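Local coordinates for 2-hydroxyisobutyryl-CoA synthetase (Aquincola tertiaricarbonis, PDB 6HDY), which is a CoA synthetase of the ANL clan, built from a large AMP-binding domain and a smaller C-terminal domain, at residues Phe17-Asp22 against His329-Ser334; Thr405-Met410 against Asp472-Phe477; Asp411-Arg416 against Thr444-Arg449. All blocks are in the same frame, centred on the assembly; numbering follows the deposited sequence.

Contact 1. Residues Phe17-Asp22 against His329-Ser334; sequences FPVEYD and HLERTS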
loop_
_atom_site.group_PDB
_atom_site.type_symbol
_atom_site.label_atom_id
_atom_site.label_comp_id
_atom_site.label_asym_id
_atom_site.label_seq_id
_atom_site.Cartn_x
_atom_site.Cartn_y
_atom_site.Cartn_z
ATOM N N PHE A 17 19.285 20.415 -14.411
ATOM C CA PHE A 17 18.810 20.662 -13.055
ATOM C C PHE A 17 17.990 21.951 -13.026
ATOM O O PHE A 17 18.533 23.008 -13.362
ATOM C CB PHE A 17 19.901 20.696 -11.977
ATOM C CG PHE A 17 19.327 20.718 -10.567
ATOM C CD1 PHE A 17 19.017 21.924 -9.938
ATOM C CD2 PHE A 17 19.075 19.532 -9.881
ATOM C CE1 PHE A 17 18.486 21.944 -8.646
ATOM C CE2 PHE A 17 18.566 19.555 -8.581
ATOM C CZ PHE A 17 18.259 20.762 -7.977
ATOM N N PRO A 18 16.707 21.901 -12.567
ATOM C CA PRO A 18 15.929 20.714 -12.144
ATOM C C PRO A 18 15.685 19.768 -13.322
ATOM O O PRO A 18 15.502 20.227 -14.441
ATOM C CB PRO A 18 14.597 21.322 -11.648
ATOM C CG PRO A 18 14.890 22.771 -11.396
ATOM C CD PRO A 18 15.891 23.122 -12.474
ATOM N N VAL A 19 15.711 18.457 -13.078
ATOM C CA VAL A 19 15.512 17.445 -14.121
ATOM C C VAL A 19 14.024 17.427 -14.611
ATOM O O VAL A 19 13.127 17.835 -13.879
ATOM C CB VAL A 19 16.055 16.069 -13.644
ATOM C CG1 VAL A 19 15.036 15.339 -12.767
ATOM C CG2 VAL A 19 16.517 15.207 -14.814
ATOM N N GLU A 20 13.798 16.993 -15.857
ATOM C CA GLU A 20 12.494 16.987 -16.512
ATOM C C GLU A 20 12.450 15.937 -17.621
ATOM O O GLU A 20 12.471 16.271 -18.812
ATOM C CB GLU A 20 12.217 18.389 -17.104
ATOM C CG GLU A 20 11.019 19.061 -16.455
ATOM C CD GLU A 20 9.960 19.587 -17.408
ATOM O OE1 GLU A 20 8.769 19.257 -17.207
ATOM O OE2 GLU A 20 10.321 20.318 -18.359
ATOM N N TYR A 21 12.347 14.678 -17.221
ATOM C CA TYR A 21 12.365 13.527 -18.119
ATOM C C TYR A 21 11.186 13.370 -19.076
ATOM O O TYR A 21 10.036 13.511 -18.672
ATOM C CB TYR A 21 12.504 12.239 -17.311
ATOM C CG TYR A 21 13.866 12.024 -16.679
ATOM C CD1 TYR A 21 14.990 11.760 -17.463
ATOM C CD2 TYR A 21 14.011 11.972 -15.292
ATOM C CE1 TYR A 21 16.241 11.554 -16.885
ATOM C CE2 TYR A 21 15.246 11.723 -14.702
ATOM C CZ TYR A 21 16.360 11.508 -15.502
ATOM O OH TYR A 21 17.565 11.222 -14.912
ATOM N N ASP A 22 11.485 12.989 -20.336
ATOM C CA ASP A 22 10.493 12.641 -21.351
ATOM C C ASP A 22 9.840 11.336 -20.853
ATOM O O ASP A 22 10.488 10.289 -20.780
ATOM C CB ASP A 22 11.161 12.446 -22.743
ATOM C CG ASP A 22 10.269 11.913 -23.872
ATOM O OD1 ASP A 22 9.062 11.655 -23.618
ATOM O OD2 ASP A 22 10.780 11.734 -25.001
ATOM N N HIS A 329 22.030 13.824 -3.518
ATOM C CA HIS A 329 21.046 13.897 -4.599
ATOM C C HIS A 329 21.539 14.816 -5.704
ATOM O O HIS A 329 21.928 15.963 -5.431
ATOM C CB HIS A 329 19.677 14.466 -4.099
ATOM C CG HIS A 329 18.837 13.466 -3.359
ATOM N ND1 HIS A 329 18.419 13.692 -2.056
ATOM C CD2 HIS A 329 18.336 12.282 -3.780
ATOM C CE1 HIS A 329 17.696 12.636 -1.724
ATOM N NE2 HIS A 329 17.628 11.756 -2.727
ATOM N N LEU A 330 21.460 14.351 -6.964
ATOM C CA LEU A 330 21.812 15.239 -8.093
ATOM C C LEU A 330 20.568 15.684 -8.904
ATOM O O LEU A 330 20.662 16.574 -9.749
ATOM C CB LEU A 330 22.860 14.575 -9.017
ATOM C CG LEU A 330 24.172 14.107 -8.381
ATOM C CD1 LEU A 330 25.065 13.484 -9.417
ATOM C CD2 LEU A 330 24.884 15.248 -7.692
ATOM N N GLU A 331 19.401 15.079 -8.629
ATOM C CA GLU A 331 18.161 15.307 -9.368
ATOM C C GLU A 331 16.934 15.455 -8.468
ATOM O O GLU A 331 15.869 14.904 -8.782
ATOM C CB GLU A 331 17.955 14.171 -10.397
ATOM C CG GLU A 331 18.983 14.134 -11.524
ATOM C CD GLU A 331 18.732 13.145 -12.645
ATOM O OE1 GLU A 331 17.948 12.191 -12.451
ATOM O OE2 GLU A 331 19.318 13.333 -13.731
ATOM N N ARG A 332 17.064 16.208 -7.350
ATOM C CA ARG A 332 15.947 16.446 -6.422
ATOM C C ARG A 332 15.860 17.879 -5.944
ATOM O O ARG A 332 16.864 18.466 -5.542
ATOM C CB ARG A 332 15.973 15.463 -5.228
ATOM C CG ARG A 332 15.438 14.079 -5.586
ATOM C CD ARG A 332 15.045 13.250 -4.390
ATOM N NE ARG A 332 13.981 13.849 -3.563
ATOM C CZ ARG A 332 13.494 13.283 -2.464
ATOM N NH1 ARG A 332 13.956 12.106 -2.054
ATOM N NH2 ARG A 332 12.540 13.890 -1.766
ATOM N N THR A 333 14.649 18.448 -5.989
ATOM C CA THR A 333 14.383 19.814 -5.537
ATOM C C THR A 333 13.711 19.839 -4.157
ATOM O O THR A 333 13.782 20.852 -3.473
ATOM C CB THR A 333 13.549 20.568 -6.582
ATOM O OG1 THR A 333 12.370 19.809 -6.870
ATOM C CG2 THR A 333 14.332 20.864 -7.869
ATOM N N SER A 334 13.047 18.735 -3.748
ATOM C CA SER A 334 12.328 18.644 -2.457
ATOM C C SER A 334 13.139 17.786 -1.487
ATOM O O SER A 334 13.564 16.685 -1.863
ATOM C CB SER A 334 10.921 18.067 -2.644
ATOM O OG SER A 334 10.949 16.652 -2.787
#
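The ring of Phe17 meets the chain of 329-334 by its edge: Leu330 O lies near the ring plane, 3.4 Å from Phe17 CD2, and Arg332 O lies in that plane, 3.6 Å from Phe17 CZ. This is loop-on-loop packing in the large N-terminal domain, where the N-terminal arm crosses the connection between antiparallel strands 322-329 and 340-347. The slightly positive C-H rim of an aromatic ring suits two carbonyl oxygens. The ring of Tyr21 has Val19 CG2 over one face and Glu331 OE1 at its edge. With CG anti to its backbone N (chi1 -170°), Phe17 runs antiparallel to the Thr333 side chain, and its CZ lies 3.9 Å from Thr333 CG2. The hydrogen bond across the contact runs from Tyr21 OH to the syn lone pair of Glu331 OE1, 2.7 Å away, ring and carboxylate planes being 66° apart. Arg38 forms a salt bridge with Glu331 OE2, so this buried carboxylate is held at both oxygens and probably stays ionised. Val19, branched and apolar, lies against the extended Glu331 chain, with CG1 3.9 Å from Glu331 CB. Pro18 follows a cis peptide bond, and Pro18 CB rests 3.8 Å from Thr333 CG2.

Contact 2. Residues Thr405-Met410 against Asp472-Phe477; sequences TRESAM and DDREVF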
loop_
_atom_site.group_PDB
_atom_site.type_symbol
_atom_site.label_atom_id
_atom_site.label_comp_id
_atom_site.label_asym_id
_atom_site.label_seq_id
_atom_site.Cartn_x
_atom_site.Cartn_y
_atom_site.Cartn_z
ATOM N N THR A 405 24.586 -8.444 24.949
ATOM C CA THR A 405 24.515 -7.373 25.928
ATOM C C THR A 405 25.515 -6.287 25.544
ATOM O O THR A 405 26.684 -6.589 25.287
ATOM C CB THR A 405 24.603 -7.863 27.388
ATOM O OG1 THR A 405 24.278 -6.751 28.214
ATOM C CG2 THR A 405 25.991 -8.429 27.776
ATOM N N ARG A 406 25.062 -5.037 25.455
ATOM C CA ARG A 406 26.013 -3.959 25.159
ATOM C C ARG A 406 26.403 -3.217 26.437
ATOM O O ARG A 406 27.244 -2.320 26.394
ATOM C CB ARG A 406 25.543 -3.028 24.026
ATOM C CG ARG A 406 25.775 -3.663 22.650
ATOM C CD ARG A 406 25.912 -2.642 21.530
ATOM N NE ARG A 406 25.799 -3.251 20.201
ATOM C CZ ARG A 406 24.646 -3.474 19.583
ATOM N NH1 ARG A 406 23.496 -3.164 20.172
ATOM N NH2 ARG A 406 24.630 -4.031 18.380
ATOM N N GLU A 407 25.848 -3.664 27.582
ATOM C CA GLU A 407 26.072 -3.109 28.925
ATOM C C GLU A 407 27.361 -3.626 29.586
ATOM O O GLU A 407 27.986 -2.904 30.374
ATOM C CB GLU A 407 24.858 -3.402 29.824
ATOM C CG GLU A 407 23.646 -2.530 29.527
ATOM C CD GLU A 407 22.339 -3.036 30.106
ATOM O OE1 GLU A 407 22.151 -2.934 31.341
ATOM O OE2 GLU A 407 21.488 -3.510 29.318
ATOM N N SER A 408 27.724 -4.889 29.310
ATOM C CA SER A 408 28.939 -5.522 29.838
ATOM C C SER A 408 29.694 -6.220 28.698
ATOM O O SER A 408 29.094 -6.481 27.646
ATOM C CB SER A 408 28.599 -6.505 30.958
ATOM O OG SER A 408 27.521 -7.364 30.620
ATOM N N ALA A 409 31.010 -6.492 28.885
ATOM C CA ALA A 409 31.819 -7.161 27.857
ATOM C C ALA A 409 31.423 -8.636 27.685
ATOM O O ALA A 409 31.144 -9.321 28.677
ATOM C CB ALA A 409 33.300 -7.037 28.176
ATOM N N MET A 410 31.356 -9.108 26.420
ATOM C CA MET A 410 30.983 -10.489 26.124
ATOM C C MET A 410 32.180 -11.364 25.810
ATOM O O MET A 410 33.015 -11.000 24.972
ATOM C CB MET A 410 29.974 -10.560 24.983
ATOM C CG MET A 410 28.616 -10.034 25.350
ATOM S SD MET A 410 27.534 -10.012 23.915
ATOM C CE MET A 410 28.293 -8.726 22.940
ATOM N N ASP A 472 19.350 -7.533 22.243
ATOM C CA ASP A 472 20.392 -6.819 22.981
ATOM C C ASP A 472 20.097 -6.627 24.504
ATOM O O ASP A 472 20.767 -5.831 25.159
ATOM C CB ASP A 472 20.672 -5.474 22.264
ATOM C CG ASP A 472 21.585 -4.497 22.992
ATOM O OD1 ASP A 472 22.752 -4.861 23.262
ATOM O OD2 ASP A 472 21.109 -3.402 23.363
ATOM N N ASP A 473 19.184 -7.430 25.076
ATOM C CA ASP A 473 18.760 -7.390 26.482
ATOM C C ASP A 473 19.752 -8.101 27.435
ATOM O O ASP A 473 20.109 -9.260 27.216
ATOM C CB ASP A 473 17.342 -7.990 26.587
ATOM C CG ASP A 473 16.583 -7.747 27.874
ATOM O OD1 ASP A 473 17.018 -8.260 28.926
ATOM O OD2 ASP A 473 15.480 -7.168 27.807
ATOM N N ARG A 474 20.179 -7.395 28.498
ATOM C CA ARG A 474 21.107 -7.893 29.524
ATOM C C ARG A 474 20.507 -9.049 30.351
ATOM O O ARG A 474 21.234 -9.976 30.697
ATOM C CB ARG A 474 21.565 -6.745 30.442
ATOM C CG ARG A 474 22.850 -6.998 31.224
ATOM C CD ARG A 474 22.975 -5.991 32.359
ATOM N NE ARG A 474 24.150 -6.216 33.203
ATOM C CZ ARG A 474 24.480 -5.460 34.249
ATOM N NH1 ARG A 474 23.729 -4.419 34.591
ATOM N NH2 ARG A 474 25.565 -5.739 34.959
ATOM N N GLU A 475 19.198 -8.991 30.673
ATOM C CA GLU A 475 18.513 -10.035 31.439
ATOM C C GLU A 475 18.330 -11.308 30.603
ATOM O O GLU A 475 18.508 -12.406 31.130
ATOM C CB GLU A 475 17.166 -9.536 31.970
ATOM C CG GLU A 475 17.292 -8.528 33.103
ATOM C CD GLU A 475 15.970 -8.047 33.664
ATOM O OE1 GLU A 475 15.113 -7.583 32.875
ATOM O OE2 GLU A 475 15.802 -8.110 34.903
ATOM N N VAL A 476 18.002 -11.152 29.298
ATOM C CA VAL A 476 17.814 -12.262 28.355
ATOM C C VAL A 476 19.163 -12.981 28.144
ATOM O O VAL A 476 19.210 -14.216 28.146
ATOM C CB VAL A 476 17.136 -11.797 27.023
ATOM C CG1 VAL A 476 17.063 -12.926 26.006
ATOM C CG2 VAL A 476 15.736 -11.252 27.289
ATOM N N PHE A 477 20.251 -12.189 27.981
ATOM C CA PHE A 477 21.627 -12.672 27.797
ATOM C C PHE A 477 22.083 -13.513 28.998
ATOM O O PHE A 477 22.593 -14.628 28.815
ATOM C CB PHE A 477 22.603 -11.493 27.553
ATOM C CG PHE A 477 24.051 -11.904 27.389
ATOM C CD1 PHE A 477 24.553 -12.266 26.141
ATOM C CD2 PHE A 477 24.913 -11.929 28.481
ATOM C CE1 PHE A 477 25.889 -12.656 25.991
ATOM C CE2 PHE A 477 26.245 -12.334 28.327
ATOM C CZ PHE A 477 26.720 -12.699 27.082
#
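Asp472 OD1 sits among three groups of Arg406: the backbone N at 3.2 Å, the methylene CG, and NH1 in a long salt bridge. The oxygen lies well out of the guanidinium plane, so only charge links OD1 to the guanidinium, with none of its N-H groups pointing at it. The contact belongs to the C-terminal domain, where the loop between strands 399-403 and 413-419 packs on the N-capped start of helix 474-486. Asp473 is the N-cap; its OD1 accepts from Val476 N at 3.1 Å (155°) and, weakly, from Glu475 N, a role suited to a short acidic side chain. Glu407 crosses Arg474 at about a right angle, its OE1 3.3 Å from Arg474 CD but 3.9 Å from Arg474 NH1, another long salt bridge. The other part of the contact centres on the Phe477 ring. Phe477 CG is anti to its backbone N (chi1 179°), which starts the ring off towards Thr405 and Met410. Thr405 CG2 makes a CH-pi contact over one face of Phe477, 4.0 Å from the ring centroid and 19° off its normal. The same ring takes a Met-aromatic contact from Met410, a flexible chain able to follow it. Met410 SD also accepts a weak bond from Thr405 N, and it approaches Phe477 obliquely, 3.7 Å from CE1.

Contact 3. Residues Asp411-Arg416 against Thr444-Arg449; sequences DELLLR and TVLGVR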
loop_
_atom_site.group_PDB
_atom_site.type_symbol
_atom_site.label_atom_id
_atom_site.label_comp_id
_atom_site.label_asym_id
_atom_site.label_seq_id
_atom_site.Cartn_x
_atom_site.Cartn_y
_atom_site.Cartn_z
ATOM N N ASP A 411 32.248 -12.532 26.481
ATOM C CA ASP A 411 33.316 -13.515 26.298
ATOM C C ASP A 411 32.976 -14.505 25.175
ATOM O O ASP A 411 33.876 -14.970 24.460
ATOM C CB ASP A 411 33.592 -14.255 27.614
ATOM C CG ASP A 411 34.249 -13.391 28.683
ATOM O OD1 ASP A 411 35.214 -12.661 28.350
ATOM O OD2 ASP A 411 33.831 -13.480 29.862
ATOM N N GLU A 412 31.671 -14.819 25.021
ATOM C CA GLU A 412 31.180 -15.765 24.015
ATOM C C GLU A 412 29.953 -15.224 23.283
ATOM O O GLU A 412 29.263 -14.328 23.772
ATOM C CB GLU A 412 30.837 -17.152 24.633
ATOM C CG GLU A 412 31.679 -17.605 25.827
ATOM C CD GLU A 412 30.892 -17.779 27.114
ATOM O OE1 GLU A 412 30.381 -16.769 27.654
ATOM O OE2 GLU A 412 30.771 -18.939 27.572
ATOM N N LEU A 413 29.665 -15.824 22.126
ATOM C CA LEU A 413 28.525 -15.524 21.289
ATOM C C LEU A 413 27.383 -16.497 21.610
ATOM O O LEU A 413 27.571 -17.699 21.495
ATOM C CB LEU A 413 28.936 -15.626 19.810
ATOM C CG LEU A 413 27.814 -15.450 18.757
ATOM C CD1 LEU A 413 27.156 -14.076 18.853
ATOM C CD2 LEU A 413 28.346 -15.677 17.363
ATOM N N LEU A 414 26.207 -15.975 22.017
ATOM C CA LEU A 414 25.037 -16.801 22.319
ATOM C C LEU A 414 24.110 -16.805 21.097
ATOM O O LEU A 414 23.675 -15.736 20.638
ATOM C CB LEU A 414 24.275 -16.331 23.588
ATOM C CG LEU A 414 25.038 -16.224 24.925
ATOM C CD1 LEU A 414 24.104 -15.811 26.038
ATOM C CD2 LEU A 414 25.727 -17.536 25.305
ATOM N N LEU A 415 23.826 -18.011 20.563
ATOM C CA LEU A 415 22.955 -18.179 19.393
ATOM C C LEU A 415 21.813 -19.139 19.684
ATOM O O LEU A 415 22.015 -20.136 20.374
ATOM C CB LEU A 415 23.751 -18.671 18.165
ATOM C CG LEU A 415 24.923 -17.807 17.638
ATOM C CD1 LEU A 415 25.645 -18.520 16.488
ATOM C CD2 LEU A 415 24.431 -16.409 17.146
ATOM N N ARG A 416 20.604 -18.806 19.201
ATOM C CA ARG A 416 19.401 -19.637 19.273
ATOM C C ARG A 416 19.195 -19.996 17.811
ATOM O O ARG A 416 18.905 -19.109 17.005
ATOM C CB ARG A 416 18.173 -18.884 19.841
ATOM C CG ARG A 416 18.331 -18.392 21.297
ATOM C CD ARG A 416 16.977 -18.036 21.901
ATOM N NE ARG A 416 16.381 -19.213 22.535
ATOM C CZ ARG A 416 15.088 -19.385 22.806
ATOM N NH1 ARG A 416 14.202 -18.447 22.487
ATOM N NH2 ARG A 416 14.669 -20.508 23.384
ATOM N N THR A 444 34.944 -20.995 13.558
ATOM C CA THR A 444 35.946 -20.972 12.488
ATOM C C THR A 444 35.824 -19.675 11.667
ATOM O O THR A 444 36.847 -19.105 11.269
ATOM C CB THR A 444 35.767 -22.208 11.578
ATOM O OG1 THR A 444 35.472 -23.359 12.372
ATOM C CG2 THR A 444 36.975 -22.472 10.681
ATOM N N VAL A 445 34.578 -19.219 11.421
ATOM C CA VAL A 445 34.295 -18.035 10.613
ATOM C C VAL A 445 34.729 -16.742 11.321
ATOM O O VAL A 445 35.514 -15.973 10.754
ATOM C CB VAL A 445 32.803 -17.996 10.126
ATOM C CG1 VAL A 445 32.427 -16.633 9.544
ATOM C CG2 VAL A 445 32.520 -19.097 9.101
ATOM N N LEU A 446 34.214 -16.515 12.546
ATOM C CA LEU A 446 34.430 -15.307 13.339
ATOM C C LEU A 446 35.671 -15.306 14.250
ATOM O O LEU A 446 36.187 -14.228 14.559
ATOM C CB LEU A 446 33.179 -14.995 14.180
ATOM C CG LEU A 446 31.793 -15.155 13.536
ATOM C CD1 LEU A 446 30.709 -14.950 14.573
ATOM C CD2 LEU A 446 31.585 -14.185 12.362
ATOM N N GLY A 447 36.116 -16.486 14.687
ATOM C CA GLY A 447 37.262 -16.634 15.583
ATOM C C GLY A 447 36.890 -16.359 17.024
ATOM O O GLY A 447 37.696 -15.828 17.795
ATOM N N VAL A 448 35.658 -16.728 17.394
ATOM C CA VAL A 448 35.084 -16.479 18.711
ATOM C C VAL A 448 34.281 -17.689 19.195
ATOM O O VAL A 448 33.735 -18.411 18.371
ATOM C CB VAL A 448 34.283 -15.136 18.645
ATOM C CG1 VAL A 448 32.825 -15.257 19.096
ATOM C CG2 VAL A 448 35.005 -14.032 19.394
ATOM N N ARG A 449 34.238 -17.926 20.518
ATOM C CA ARG A 449 33.471 -19.022 21.120
ATOM C C ARG A 449 31.983 -18.761 20.877
ATOM O O ARG A 449 31.507 -17.645 21.101
ATOM C CB ARG A 449 33.790 -19.168 22.637
ATOM C CG ARG A 449 32.881 -20.134 23.434
ATOM C CD ARG A 449 33.202 -21.618 23.275
ATOM N NE ARG A 449 32.167 -22.461 23.885
ATOM C CZ ARG A 449 31.397 -23.324 23.222
ATOM N NH1 ARG A 449 31.543 -23.484 21.912
ATOM N NH2 ARG A 449 30.482 -24.036 23.866
#
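Leu413 carries the tight half of this contact, through both its backbone and its side chain. Its N-H points almost straight at Arg449 O, with N to O at 2.8 Å and an N-H...O angle of 172°, so the chain entering strand 413-419 is tied to the residue just before strand 450-454. On the same residue, Leu413 CD2 meets Leu446 CD1 at 3.7 Å, the two side chains crossing at about a right angle, while Leu413 CB lies 4.0 Å from Val448 CG1. CG of Leu413 is anti to the backbone N (chi1 175°), and the branched end beyond it reaches Leu446. Branched apolar residues fit here because Leu413 and Val448 are buried, with Leu446 at the margin: Ile386 of helix 383-391 touches Leu413 and Leu446, and Ile376 touches Leu413 and Val448. Between the two partners on 444-449, Gly447 is the first residue after the helix to leave helical angles, with positive phi, a backbone shape that glycine adopts easily.

The other half is looser and faces solvent. Glu412 and Arg449 lie side by side, pointing the same way, and what meets is their aliphatic stems, Glu412 CG 3.7 Å from Arg449 CG. Their charges do not close on each other: Glu412 OE2 remains 5.3 Å from Arg449 NE, with the carboxylate and guanidinium planes 56° apart. Each chain bends at chi2. The charged ends have other partners: Arg449 NH1 is hydrogen-bonded to Gln443 on the preceding helix, and Glu412 OE2 makes a long, weak ion pair with Lys451. Long charged residues suit such a margin, since their methylenes can pack while their ends reach beyond the contact. Strand 413-419, helix 428-446 and the neighbouring parallel strand 450-454 together form a beta-alpha-beta crossover in the C-terminal domain.

Contacts 2 and 3 belong to the C-terminal domain: their centres are 15 Å apart, and contact 3 is nested within the stretch of chain that contact 2 closes. They touch where Phe477 O lies 3.4 Å from Leu414 CD1, so helix 474-486 joins the two. Contact 1 is in the large N-terminal domain, on the opposite side of the chain's centre, with its centre 46 Å from that of contact 2 and 48 Å from that of contact 3. The side chain of Arg332 is about 9 Å from bound (3S)-3-hydroxybutanoic acid, and that of Arg406 about 13 Å from bound [[(2R,3S,4R,5R)-5-(6-aminopurin-9-yl)-3,4-bis(oxidanyl)oxolan-2-yl]methoxy-oxidanyl-phosphoryl] (3S)-3-oxidanylbutanoate. None of the three contacts joins the two domains.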